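Local coordinates for protein putative hydrolase (Chloroflexus aurantiacus J-10-fl, PDB 3CMN) that is of unproven function but is probably a zincin-like metallopeptidase, a mostly helical putative hydrolase with no metal bound in this structure, at residues L17-A23 with S120-V125; A27-W33 with D78-E84; A322-V327 with P355-I359; A330-A336 with W358-D363. All coordinates share one frame; numbering follows the deposited sequence.

Contact 1: L17-A23 with S120-V125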
# COMPACT_ATOMS: atom_id res chain seq x y z
N LEU A 17 -9.55 -17.14 -20.50
CA LEU A 17 -10.30 -15.86 -20.69
C LEU A 17 -9.37 -14.71 -21.09
O LEU A 17 -9.75 -13.84 -21.89
CB LEU A 17 -11.02 -15.48 -19.40
CG LEU A 17 -11.79 -14.16 -19.53
CD1 LEU A 17 -12.97 -14.38 -20.47
CD2 LEU A 17 -12.28 -13.70 -18.17
N ILE A 18 -8.16 -14.70 -20.54
CA ILE A 18 -7.22 -13.64 -20.82
C ILE A 18 -5.91 -14.19 -21.32
O ILE A 18 -5.38 -15.15 -20.77
CB ILE A 18 -6.93 -12.81 -19.55
CG1 ILE A 18 -8.24 -12.29 -18.97
CG2 ILE A 18 -5.96 -11.67 -19.88
CD1 ILE A 18 -8.10 -11.72 -17.59
N ASP A 19 -5.38 -13.58 -22.37
CA ASP A 19 -4.09 -14.00 -22.90
C ASP A 19 -3.03 -13.23 -22.14
O ASP A 19 -2.71 -12.08 -22.47
CB ASP A 19 -4.00 -13.68 -24.39
CG ASP A 19 -2.69 -14.13 -24.98
OD1 ASP A 19 -1.70 -14.25 -24.23
OD2 ASP A 19 -2.64 -14.35 -26.20
N TRP A 20 -2.47 -13.87 -21.12
CA TRP A 20 -1.47 -13.24 -20.28
C TRP A 20 -0.12 -12.98 -20.92
O TRP A 20 0.68 -12.22 -20.38
CB TRP A 20 -1.31 -14.02 -18.98
CG TRP A 20 -2.47 -13.79 -18.08
CD1 TRP A 20 -3.50 -14.64 -17.83
CD2 TRP A 20 -2.76 -12.57 -17.39
NE1 TRP A 20 -4.43 -14.02 -17.02
CE2 TRP A 20 -4.00 -12.75 -16.74
CE3 TRP A 20 -2.11 -11.34 -17.25
CZ2 TRP A 20 -4.60 -11.75 -15.97
CZ3 TRP A 20 -2.70 -10.35 -16.48
CH2 TRP A 20 -3.94 -10.56 -15.85
N GLU A 21 0.16 -13.59 -22.05
CA GLU A 21 1.43 -13.33 -22.69
C GLU A 21 1.29 -12.12 -23.59
O GLU A 21 2.27 -11.45 -23.91
CB GLU A 21 1.91 -14.57 -23.45
CG GLU A 21 2.91 -15.36 -22.60
CD GLU A 21 3.04 -16.81 -22.99
OE1 GLU A 21 3.39 -17.10 -24.16
OE2 GLU A 21 2.80 -17.67 -22.11
N GLN A 22 0.06 -11.82 -23.98
CA GLN A 22 -0.20 -10.63 -24.77
C GLN A 22 -0.15 -9.49 -23.76
O GLN A 22 0.38 -8.42 -24.03
CB GLN A 22 -1.58 -10.69 -25.42
CG GLN A 22 -2.01 -9.35 -25.96
CD GLN A 22 -1.05 -8.82 -27.00
OE1 GLN A 22 -0.97 -9.35 -28.11
NE2 GLN A 22 -0.31 -7.77 -26.65
N ALA A 23 -0.71 -9.76 -22.58
CA ALA A 23 -0.74 -8.79 -21.50
C ALA A 23 0.69 -8.44 -21.08
O ALA A 23 1.04 -7.26 -20.95
CB ALA A 23 -1.51 -9.36 -20.32
N SER A 120 -9.44 -12.59 -26.09
CA SER A 120 -8.67 -12.88 -24.89
C SER A 120 -7.37 -12.10 -25.08
O SER A 120 -6.65 -11.79 -24.13
CB SER A 120 -8.38 -14.38 -24.79
OG SER A 120 -7.54 -14.78 -25.86
N LYS A 121 -7.11 -11.79 -26.34
CA LYS A 121 -5.93 -11.03 -26.75
C LYS A 121 -6.19 -9.56 -26.48
O LYS A 121 -5.35 -8.85 -25.92
CB LYS A 121 -5.68 -11.26 -28.24
CG LYS A 121 -4.27 -11.69 -28.60
CD LYS A 121 -4.19 -12.13 -30.05
CE LYS A 121 -2.76 -12.44 -30.47
NZ LYS A 121 -2.15 -13.49 -29.61
N LEU A 122 -7.38 -9.11 -26.89
CA LEU A 122 -7.80 -7.72 -26.72
C LEU A 122 -8.00 -7.41 -25.24
O LEU A 122 -7.92 -6.25 -24.82
CB LEU A 122 -9.08 -7.45 -27.52
CG LEU A 122 -8.90 -7.60 -29.03
CD1 LEU A 122 -10.25 -7.48 -29.76
CD2 LEU A 122 -7.94 -6.55 -29.52
N LEU A 123 -8.28 -8.44 -24.45
CA LEU A 123 -8.42 -8.24 -23.01
C LEU A 123 -7.00 -8.08 -22.47
O LEU A 123 -6.72 -7.18 -21.69
CB LEU A 123 -9.09 -9.45 -22.34
CG LEU A 123 -10.62 -9.54 -22.42
CD1 LEU A 123 -11.13 -10.78 -21.68
CD2 LEU A 123 -11.22 -8.28 -21.82
N GLY A 124 -6.11 -8.96 -22.92
CA GLY A 124 -4.72 -8.91 -22.49
C GLY A 124 -4.08 -7.57 -22.79
O GLY A 124 -3.31 -7.05 -21.99
N VAL A 125 -4.39 -7.03 -23.97
CA VAL A 125 -3.87 -5.73 -24.38
C VAL A 125 -4.28 -4.66 -23.37
O VAL A 125 -3.47 -3.84 -22.93
CB VAL A 125 -4.41 -5.31 -25.78
CG1 VAL A 125 -4.15 -3.84 -26.03
CG2 VAL A 125 -3.74 -6.13 -26.86
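The side chain of Q22 lies over the first turn of helix 120-135, with CG 3.4 Å from K121 O and 3.8 Å from V125 CG2. This is a helix start packed on a helix start: D19 is the N-cap of helix 20-31. D19 OD1 takes two capping bonds, from E21 N nearly along the C-O axis and from Q22 N from above the carboxylate plane. OD2 faces K121 NZ at 3.6 Å, a salt bridge at the surface. A chi1 of -179° turns the D19 carboxylate away from its own N, over the helix start. A leucine in place of D19 would probably leave E21 N and Q22 N without their cap and K121 without its charge mate. L17 and I18, in the loop before D19, run along S120 and L123, whose CD1 meets L17 CG at 4.1 Å. I18 CG2 rests on G124 CA. G124, without a side chain, lets its CA come to 3.8 Å from D19 O. A23 CA makes a CA-H...O contact of 3.1 Å to G124 O. D19 N donates to S120 O at 2.8 Å, and G124 N reaches the same oxygen from the opposite face of its carbonyl plane.

Contact 2: A27-W33 with D78-E84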
# COMPACT_ATOMS: atom_id res chain seq x y z
N ALA A 27 2.34 -4.78 -21.29
CA ALA A 27 2.84 -4.13 -20.08
C ALA A 27 4.28 -3.69 -20.25
O ALA A 27 4.63 -2.56 -19.93
CB ALA A 27 2.72 -5.09 -18.89
N LEU A 28 5.11 -4.60 -20.73
CA LEU A 28 6.53 -4.31 -20.95
C LEU A 28 6.75 -3.11 -21.86
O LEU A 28 7.62 -2.28 -21.61
CB LEU A 28 7.24 -5.53 -21.54
CG LEU A 28 7.49 -6.64 -20.52
CD1 LEU A 28 7.97 -7.91 -21.24
CD2 LEU A 28 8.56 -6.16 -19.53
N ARG A 29 5.93 -3.01 -22.91
CA ARG A 29 6.05 -1.93 -23.86
C ARG A 29 5.51 -0.60 -23.39
O ARG A 29 6.14 0.43 -23.60
CB ARG A 29 5.42 -2.34 -25.19
CG ARG A 29 6.14 -3.53 -25.76
CD ARG A 29 6.20 -3.55 -27.25
NE ARG A 29 6.66 -2.30 -27.86
CZ ARG A 29 7.79 -1.66 -27.56
NH1 ARG A 29 8.62 -2.12 -26.63
NH2 ARG A 29 8.09 -0.55 -28.22
N LEU A 30 4.37 -0.60 -22.72
CA LEU A 30 3.81 0.64 -22.24
C LEU A 30 4.62 1.18 -21.05
O LEU A 30 4.64 2.39 -20.79
CB LEU A 30 2.35 0.43 -21.84
CG LEU A 30 1.41 1.63 -22.03
CD1 LEU A 30 -0.02 1.16 -22.11
CD2 LEU A 30 1.59 2.62 -20.89
N SER A 31 5.32 0.30 -20.34
CA SER A 31 6.12 0.73 -19.20
C SER A 31 7.31 1.59 -19.63
O SER A 31 7.82 2.39 -18.85
CB SER A 31 6.62 -0.47 -18.40
OG SER A 31 7.66 -1.14 -19.08
N GLN A 32 7.75 1.42 -20.88
CA GLN A 32 8.89 2.16 -21.43
C GLN A 32 10.09 2.00 -20.51
O GLN A 32 10.81 2.96 -20.22
CB GLN A 32 8.53 3.65 -21.58
CG GLN A 32 7.23 3.88 -22.33
CD GLN A 32 6.89 5.35 -22.52
OE1 GLN A 32 7.31 6.21 -21.75
NE2 GLN A 32 6.09 5.64 -23.54
N TRP A 33 10.31 0.77 -20.05
CA TRP A 33 11.40 0.52 -19.13
C TRP A 33 12.77 0.92 -19.64
O TRP A 33 13.61 1.38 -18.87
CB TRP A 33 11.42 -0.96 -18.69
CG TRP A 33 11.66 -1.93 -19.80
CD1 TRP A 33 10.72 -2.51 -20.61
CD2 TRP A 33 12.93 -2.43 -20.24
NE1 TRP A 33 11.33 -3.35 -21.52
CE2 TRP A 33 12.69 -3.31 -21.31
CE3 TRP A 33 14.26 -2.21 -19.82
CZ2 TRP A 33 13.73 -3.99 -21.98
CZ3 TRP A 33 15.29 -2.88 -20.49
CH2 TRP A 33 15.01 -3.76 -21.55
N ASP A 78 13.81 -1.48 -11.57
CA ASP A 78 13.59 -0.55 -12.67
C ASP A 78 12.17 -1.01 -13.01
O ASP A 78 11.64 -1.90 -12.34
CB ASP A 78 14.54 -0.80 -13.85
CG ASP A 78 14.19 -2.05 -14.61
OD1 ASP A 78 14.42 -3.15 -14.08
OD2 ASP A 78 13.67 -1.95 -15.75
N ARG A 79 11.55 -0.42 -14.03
CA ARG A 79 10.18 -0.79 -14.38
C ARG A 79 10.03 -2.22 -14.90
O ARG A 79 9.01 -2.86 -14.66
CB ARG A 79 9.61 0.20 -15.39
CG ARG A 79 9.51 1.61 -14.84
CD ARG A 79 9.04 2.59 -15.88
NE ARG A 79 9.09 3.96 -15.37
CZ ARG A 79 9.08 5.04 -16.13
NH1 ARG A 79 9.01 4.92 -17.45
NH2 ARG A 79 9.13 6.24 -15.58
N ARG A 80 11.05 -2.71 -15.60
CA ARG A 80 11.00 -4.06 -16.13
C ARG A 80 11.04 -5.08 -15.00
O ARG A 80 10.28 -6.06 -14.99
CB ARG A 80 12.17 -4.29 -17.08
CG ARG A 80 12.17 -5.66 -17.72
CD ARG A 80 13.33 -5.83 -18.67
NE ARG A 80 13.15 -7.03 -19.48
CZ ARG A 80 13.46 -8.27 -19.10
NH1 ARG A 80 13.98 -8.50 -17.90
NH2 ARG A 80 13.23 -9.28 -19.92
N GLU A 81 11.93 -4.86 -14.04
CA GLU A 81 12.03 -5.76 -12.91
C GLU A 81 10.77 -5.71 -12.06
O GLU A 81 10.32 -6.73 -11.55
CB GLU A 81 13.26 -5.43 -12.06
CG GLU A 81 14.57 -5.60 -12.82
CD GLU A 81 15.76 -5.12 -12.03
OE1 GLU A 81 15.69 -4.00 -11.47
OE2 GLU A 81 16.77 -5.86 -11.97
N TRP A 82 10.18 -4.53 -11.93
CA TRP A 82 8.96 -4.44 -11.15
C TRP A 82 7.89 -5.33 -11.80
O TRP A 82 7.17 -6.06 -11.10
CB TRP A 82 8.46 -3.00 -11.07
CG TRP A 82 7.20 -2.88 -10.27
CD1 TRP A 82 7.08 -2.88 -8.91
CD2 TRP A 82 5.86 -2.84 -10.79
NE1 TRP A 82 5.76 -2.84 -8.55
CE2 TRP A 82 4.98 -2.82 -9.68
CE3 TRP A 82 5.31 -2.82 -12.08
CZ2 TRP A 82 3.59 -2.78 -9.82
CZ3 TRP A 82 3.93 -2.78 -12.23
CH2 TRP A 82 3.08 -2.77 -11.10
N LEU A 83 7.81 -5.29 -13.12
CA LEU A 83 6.85 -6.08 -13.89
C LEU A 83 7.08 -7.58 -13.82
O LEU A 83 6.16 -8.34 -13.56
CB LEU A 83 6.86 -5.64 -15.36
CG LEU A 83 6.10 -4.37 -15.76
CD1 LEU A 83 6.41 -4.06 -17.22
CD2 LEU A 83 4.59 -4.57 -15.55
N GLU A 84 8.32 -8.01 -14.07
CA GLU A 84 8.67 -9.43 -14.04
C GLU A 84 8.36 -10.05 -12.68
O GLU A 84 8.00 -11.22 -12.59
CB GLU A 84 10.17 -9.62 -14.32
CG GLU A 84 10.64 -9.20 -15.72
CD GLU A 84 9.93 -9.95 -16.85
OE1 GLU A 84 9.32 -11.01 -16.56
OE2 GLU A 84 9.98 -9.50 -18.02
O HOH W 1 12.78 1.21 -15.87
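Helix 27-31 packs antiparallel on helix 79-84, the short axes 9.9 Å apart and their directions 154° apart. In the middle, L83 CD1 packs on L28 CD2 at 3.8 Å and also touches S31 OG, while L83 CD2 meets A27 CB. S31 OG donates back to L28 O, one turn earlier. At the end of helix 20-31, Q32 takes a positive phi and the chain turns W33 towards R80. W33 CG sits between its N and carbonyl carbon (chi1 63°), which lays the indole along R80. The extended R80 side chain lies alongside the indole and points the same way. Its CD sits over the centre of the six-membered ring, 3.6 Å from the centroid, a CH-pi contact. R80 CB covers CG of W33 on this face. The guanidinium is farther off and adds at most a weak cation-pi attraction. An alanine in place of W33 would probably strip the R80 methylenes of their flat support and set that chain free to turn. R79 NH1 donates to S31 O at 3.1 Å, nearly head-on to the carbonyl, and R79 NE bonds to N162. A water accepts from R79 N and lies 3.1 Å from W33 O, to which it can donate. D78 and E81 form a capping box at the start of helix 79-92. E84 OE2 pairs with R24, one turn before L28. Helix 120-135 closes the inner side, with L131 against L83 and A135 against S31. Strand 73-76 leads into D78, and Y157 of its parallel partner, strand 155-158, meets the ring of W82.

Contact 3: A322-V327 with P355-I359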
# COMPACT_ATOMS: atom_id res chain seq x y z
N ALA A 322 -7.65 11.28 10.15
CA ALA A 322 -8.29 12.12 11.16
C ALA A 322 -8.91 11.22 12.21
O ALA A 322 -9.02 11.60 13.38
CB ALA A 322 -9.36 12.99 10.52
N PHE A 323 -9.30 10.02 11.80
CA PHE A 323 -9.87 9.05 12.73
C PHE A 323 -8.78 8.77 13.76
O PHE A 323 -8.98 8.96 14.96
CB PHE A 323 -10.24 7.75 12.01
CG PHE A 323 -10.48 6.59 12.94
CD1 PHE A 323 -11.74 6.34 13.46
CD2 PHE A 323 -9.42 5.78 13.34
CE1 PHE A 323 -11.95 5.31 14.39
CE2 PHE A 323 -9.61 4.75 14.26
CZ PHE A 323 -10.88 4.52 14.79
N VAL A 324 -7.62 8.36 13.28
CA VAL A 324 -6.49 8.03 14.14
C VAL A 324 -5.96 9.22 14.93
O VAL A 324 -5.58 9.08 16.09
CB VAL A 324 -5.34 7.41 13.33
CG1 VAL A 324 -4.20 7.01 14.26
CG2 VAL A 324 -5.83 6.19 12.57
N ASN A 325 -5.91 10.40 14.30
CA ASN A 325 -5.42 11.59 15.00
C ASN A 325 -6.39 11.93 16.10
O ASN A 325 -6.00 12.26 17.22
CB ASN A 325 -5.28 12.77 14.04
CG ASN A 325 -4.08 12.65 13.12
OD1 ASN A 325 -3.02 12.14 13.52
ND2 ASN A 325 -4.23 13.12 11.88
N ALA A 326 -7.68 11.82 15.79
CA ALA A 326 -8.72 12.09 16.75
C ALA A 326 -8.52 11.22 17.99
O ALA A 326 -8.14 11.73 19.05
CB ALA A 326 -10.07 11.82 16.14
N VAL A 327 -8.74 9.91 17.86
CA VAL A 327 -8.59 9.01 19.01
C VAL A 327 -7.24 9.13 19.70
O VAL A 327 -7.18 9.08 20.93
CB VAL A 327 -8.88 7.51 18.63
CG1 VAL A 327 -9.87 7.44 17.50
CG2 VAL A 327 -7.59 6.76 18.29
N PRO A 355 -14.93 9.02 15.08
CA PRO A 355 -14.09 8.22 15.98
C PRO A 355 -14.76 7.94 17.32
O PRO A 355 -14.64 6.83 17.87
CB PRO A 355 -12.83 9.07 16.11
CG PRO A 355 -12.75 9.76 14.78
CD PRO A 355 -14.18 10.18 14.56
N GLY A 356 -15.47 8.93 17.85
CA GLY A 356 -16.16 8.78 19.12
C GLY A 356 -16.84 7.43 19.27
O GLY A 356 -16.67 6.76 20.29
N GLN A 357 -17.61 7.05 18.26
CA GLN A 357 -18.33 5.77 18.26
C GLN A 357 -17.36 4.63 18.54
O GLN A 357 -17.65 3.72 19.32
CB GLN A 357 -19.00 5.53 16.90
CG GLN A 357 -20.50 5.26 16.96
CD GLN A 357 -21.07 4.80 15.63
OE1 GLN A 357 -20.79 3.69 15.16
NE2 GLN A 357 -21.88 5.66 15.00
N TRP A 358 -16.20 4.69 17.90
CA TRP A 358 -15.19 3.65 18.06
C TRP A 358 -14.58 3.64 19.47
O TRP A 358 -14.38 2.57 20.05
CB TRP A 358 -14.07 3.86 17.04
CG TRP A 358 -13.05 2.77 17.06
CD1 TRP A 358 -13.12 1.56 16.42
CD2 TRP A 358 -11.79 2.78 17.75
NE1 TRP A 358 -11.97 0.83 16.66
CE2 TRP A 358 -11.14 1.56 17.47
CE3 TRP A 358 -11.14 3.71 18.58
CZ2 TRP A 358 -9.89 1.24 17.99
CZ3 TRP A 358 -9.89 3.40 19.09
CH2 TRP A 358 -9.27 2.17 18.79
N ILE A 359 -14.29 4.83 20.00
CA ILE A 359 -13.70 4.93 21.33
C ILE A 359 -14.65 4.33 22.35
O ILE A 359 -14.23 3.58 23.24
CB ILE A 359 -13.36 6.41 21.66
CG1 ILE A 359 -12.28 6.90 20.69
CG2 ILE A 359 -12.87 6.55 23.11
CD1 ILE A 359 -11.79 8.32 20.95
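F323 comes first, with its ring reaching across to helix 355-363. CG is anti to the backbone N (chi1 165°), and this carries CZ over the face of the W358 indole, 3.6 Å from CD2. The pair is T-shaped: the edge of F323 meets the face of the five-membered ring, with the planes at 75°. P355 CG lies 3.6 Å from F323 CA, and the two side chains slide past each other in opposite directions. A326 follows one turn later, and its CB meets the same P355 CG at 3.6 Å. V327 closes the segment. Its CG1 touches P355 CB at 3.7 Å, and its CB meets I359 CD1 at 3.8 Å. P355 is thus a knob in a hole made by A322, F323, A326 and V327. The short helix axes pass 9.8 Å apart at an angle of -55°. L263 of helix 248-279 and I352 of helix 349-353 also touch F323. The indole NE1 is satisfied separately by N345 O. No hydrogen bond or charge pair joins the two segments, so this patch of the C-terminal helix is held by apolar packing and one aromatic pair.

Contact 4: A330-A336 with W358-D363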
# COMPACT_ATOMS: atom_id res chain seq x y z
N ALA A 330 -7.45 12.07 21.76
CA ALA A 330 -8.40 11.79 22.83
C ALA A 330 -7.97 10.74 23.86
O ALA A 330 -8.40 10.81 25.01
CB ALA A 330 -9.73 11.39 22.22
N ARG A 331 -7.13 9.79 23.47
CA ARG A 331 -6.73 8.75 24.41
C ARG A 331 -5.30 8.26 24.32
O ARG A 331 -4.85 7.50 25.18
CB ARG A 331 -7.67 7.56 24.27
CG ARG A 331 -9.05 7.82 24.83
CD ARG A 331 -9.05 7.71 26.36
NE ARG A 331 -9.83 6.55 26.77
CZ ARG A 331 -11.16 6.50 26.67
NH1 ARG A 331 -11.83 7.53 26.18
NH2 ARG A 331 -11.81 5.40 27.02
N GLY A 332 -4.57 8.69 23.30
CA GLY A 332 -3.19 8.25 23.20
C GLY A 332 -2.96 7.12 22.22
O GLY A 332 -3.90 6.44 21.79
N ILE A 333 -1.70 6.91 21.87
CA ILE A 333 -1.30 5.89 20.92
C ILE A 333 -1.61 4.47 21.41
O ILE A 333 -2.01 3.61 20.62
CB ILE A 333 0.22 6.03 20.58
CG1 ILE A 333 0.39 6.29 19.08
CG2 ILE A 333 1.01 4.80 21.02
CD1 ILE A 333 -0.27 5.28 18.16
N GLN A 334 -1.40 4.23 22.70
CA GLN A 334 -1.64 2.90 23.25
C GLN A 334 -3.09 2.50 23.04
O GLN A 334 -3.36 1.38 22.60
CB GLN A 334 -1.28 2.87 24.74
CG GLN A 334 -1.07 1.47 25.28
CD GLN A 334 -0.74 1.44 26.76
OE1 GLN A 334 -1.55 1.85 27.59
NE2 GLN A 334 0.45 0.96 27.09
N PHE A 335 -4.01 3.42 23.34
CA PHE A 335 -5.44 3.14 23.16
C PHE A 335 -5.70 2.87 21.68
O PHE A 335 -6.29 1.84 21.33
CB PHE A 335 -6.30 4.32 23.60
CG PHE A 335 -7.78 4.00 23.65
CD1 PHE A 335 -8.34 3.39 24.77
CD2 PHE A 335 -8.60 4.28 22.57
CE1 PHE A 335 -9.71 3.06 24.81
CE2 PHE A 335 -9.96 3.96 22.59
CZ PHE A 335 -10.52 3.35 23.72
N ALA A 336 -5.27 3.79 20.83
CA ALA A 336 -5.44 3.68 19.38
C ALA A 336 -4.82 2.40 18.80
O ALA A 336 -5.25 1.94 17.74
CB ALA A 336 -4.84 4.91 18.70
N TRP A 358 -16.20 4.69 17.90
CA TRP A 358 -15.19 3.65 18.06
C TRP A 358 -14.58 3.64 19.47
O TRP A 358 -14.38 2.57 20.05
CB TRP A 358 -14.07 3.86 17.04
CG TRP A 358 -13.05 2.77 17.06
CD1 TRP A 358 -13.12 1.56 16.42
CD2 TRP A 358 -11.79 2.78 17.75
NE1 TRP A 358 -11.97 0.83 16.66
CE2 TRP A 358 -11.14 1.56 17.47
CE3 TRP A 358 -11.14 3.71 18.58
CZ2 TRP A 358 -9.89 1.24 17.99
CZ3 TRP A 358 -9.89 3.40 19.09
CH2 TRP A 358 -9.27 2.17 18.79
N ILE A 359 -14.29 4.83 20.00
CA ILE A 359 -13.70 4.93 21.33
C ILE A 359 -14.65 4.33 22.35
O ILE A 359 -14.23 3.58 23.24
CB ILE A 359 -13.36 6.41 21.66
CG1 ILE A 359 -12.28 6.90 20.69
CG2 ILE A 359 -12.87 6.55 23.11
CD1 ILE A 359 -11.79 8.32 20.95
N VAL A 360 -15.93 4.62 22.21
CA VAL A 360 -16.94 4.08 23.11
C VAL A 360 -16.99 2.56 22.98
O VAL A 360 -16.92 1.84 23.99
CB VAL A 360 -18.33 4.68 22.79
CG1 VAL A 360 -19.40 4.02 23.63
CG2 VAL A 360 -18.31 6.17 23.06
N ARG A 361 -17.11 2.06 21.76
CA ARG A 361 -17.17 0.62 21.53
C ARG A 361 -15.95 -0.12 22.10
O ARG A 361 -16.09 -1.23 22.61
CB ARG A 361 -17.30 0.31 20.03
CG ARG A 361 -17.45 -1.18 19.70
CD ARG A 361 -17.96 -1.39 18.27
NE ARG A 361 -16.99 -1.00 17.25
CZ ARG A 361 -16.03 -1.79 16.77
NH1 ARG A 361 -15.87 -3.03 17.21
NH2 ARG A 361 -15.21 -1.33 15.83
N MET A 362 -14.77 0.49 22.01
CA MET A 362 -13.57 -0.16 22.55
C MET A 362 -13.65 -0.22 24.06
O MET A 362 -13.12 -1.14 24.67
CB MET A 362 -12.29 0.56 22.13
CG MET A 362 -11.87 0.38 20.65
SD MET A 362 -11.87 -1.31 20.04
CE MET A 362 -10.48 -1.91 20.62
N ASP A 363 -14.30 0.78 24.65
CA ASP A 363 -14.47 0.88 26.10
C ASP A 363 -15.35 -0.24 26.63
O ASP A 363 -15.10 -0.77 27.71
CB ASP A 363 -15.11 2.22 26.48
CG ASP A 363 -14.12 3.34 26.53
OD1 ASP A 363 -12.91 3.03 26.53
OD2 ASP A 363 -14.54 4.52 26.58
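R331 reaches D363 on helix 355-363, with the F335 ring packed below its NE. The arginine chain is bent at chi2 and chi3, which brings NE over the rim of the F335 ring, 3.9 Å above its plane. R331 NH2 lies 2.7 Å from D363 OD1 in a salt bridge. It also donates to D363 OD2 at 2.9 Å, on the syn lone pair and in the guanidinium plane. One nitrogen therefore faces both carboxylate oxygens, and the two flat groups are nearly coplanar, 24° apart. R331 NH1 touches I359 CG2 at 3.4 Å. With chi1 at -170°, F335 swings its ring away from its own N and in between W358, I359, M362 and D363, as a knob into their hole. Its CE2 meets W358 CZ3 at 3.5 Å, the ring planes at 88° in an oblique pair. Its CZ rests on M362 CB at 3.7 Å. I359 O and D363 OD1 lie at the ring edge. A330 CB adds a touch to I359 CD1. G332, with positive phi, makes the turn between helices 319-331 and 333-336 that brings R331 and F335 to the same partner helix. The chemistry is layered: a buried aromatic knob is roofed by an exposed ion pair, so the D363 charge is probably balanced by R331 where the apolar packing ends.

The four contacts form two pairs on opposite sides of the chain's centre. Contacts 1 and 2 share helix 20-31, adjoin in sequence and have centres about 17 Å apart. Contact 1 packs the start of this helix on helix 120-135. Contact 2 packs its end on helix 79-92 and falls within the span that contact 1 encloses. Contacts 3 and 4 come later in the chain, with centres about 7 Å apart. They share W358 and I359 and both hold helix 355-363 on helix 319-331; contact 4 adds helix 333-336. Centres of the two pairs are 41 to 48 Å apart. The N-terminal and C-terminal helices are thus packed separately, at two flanks of the helical fold.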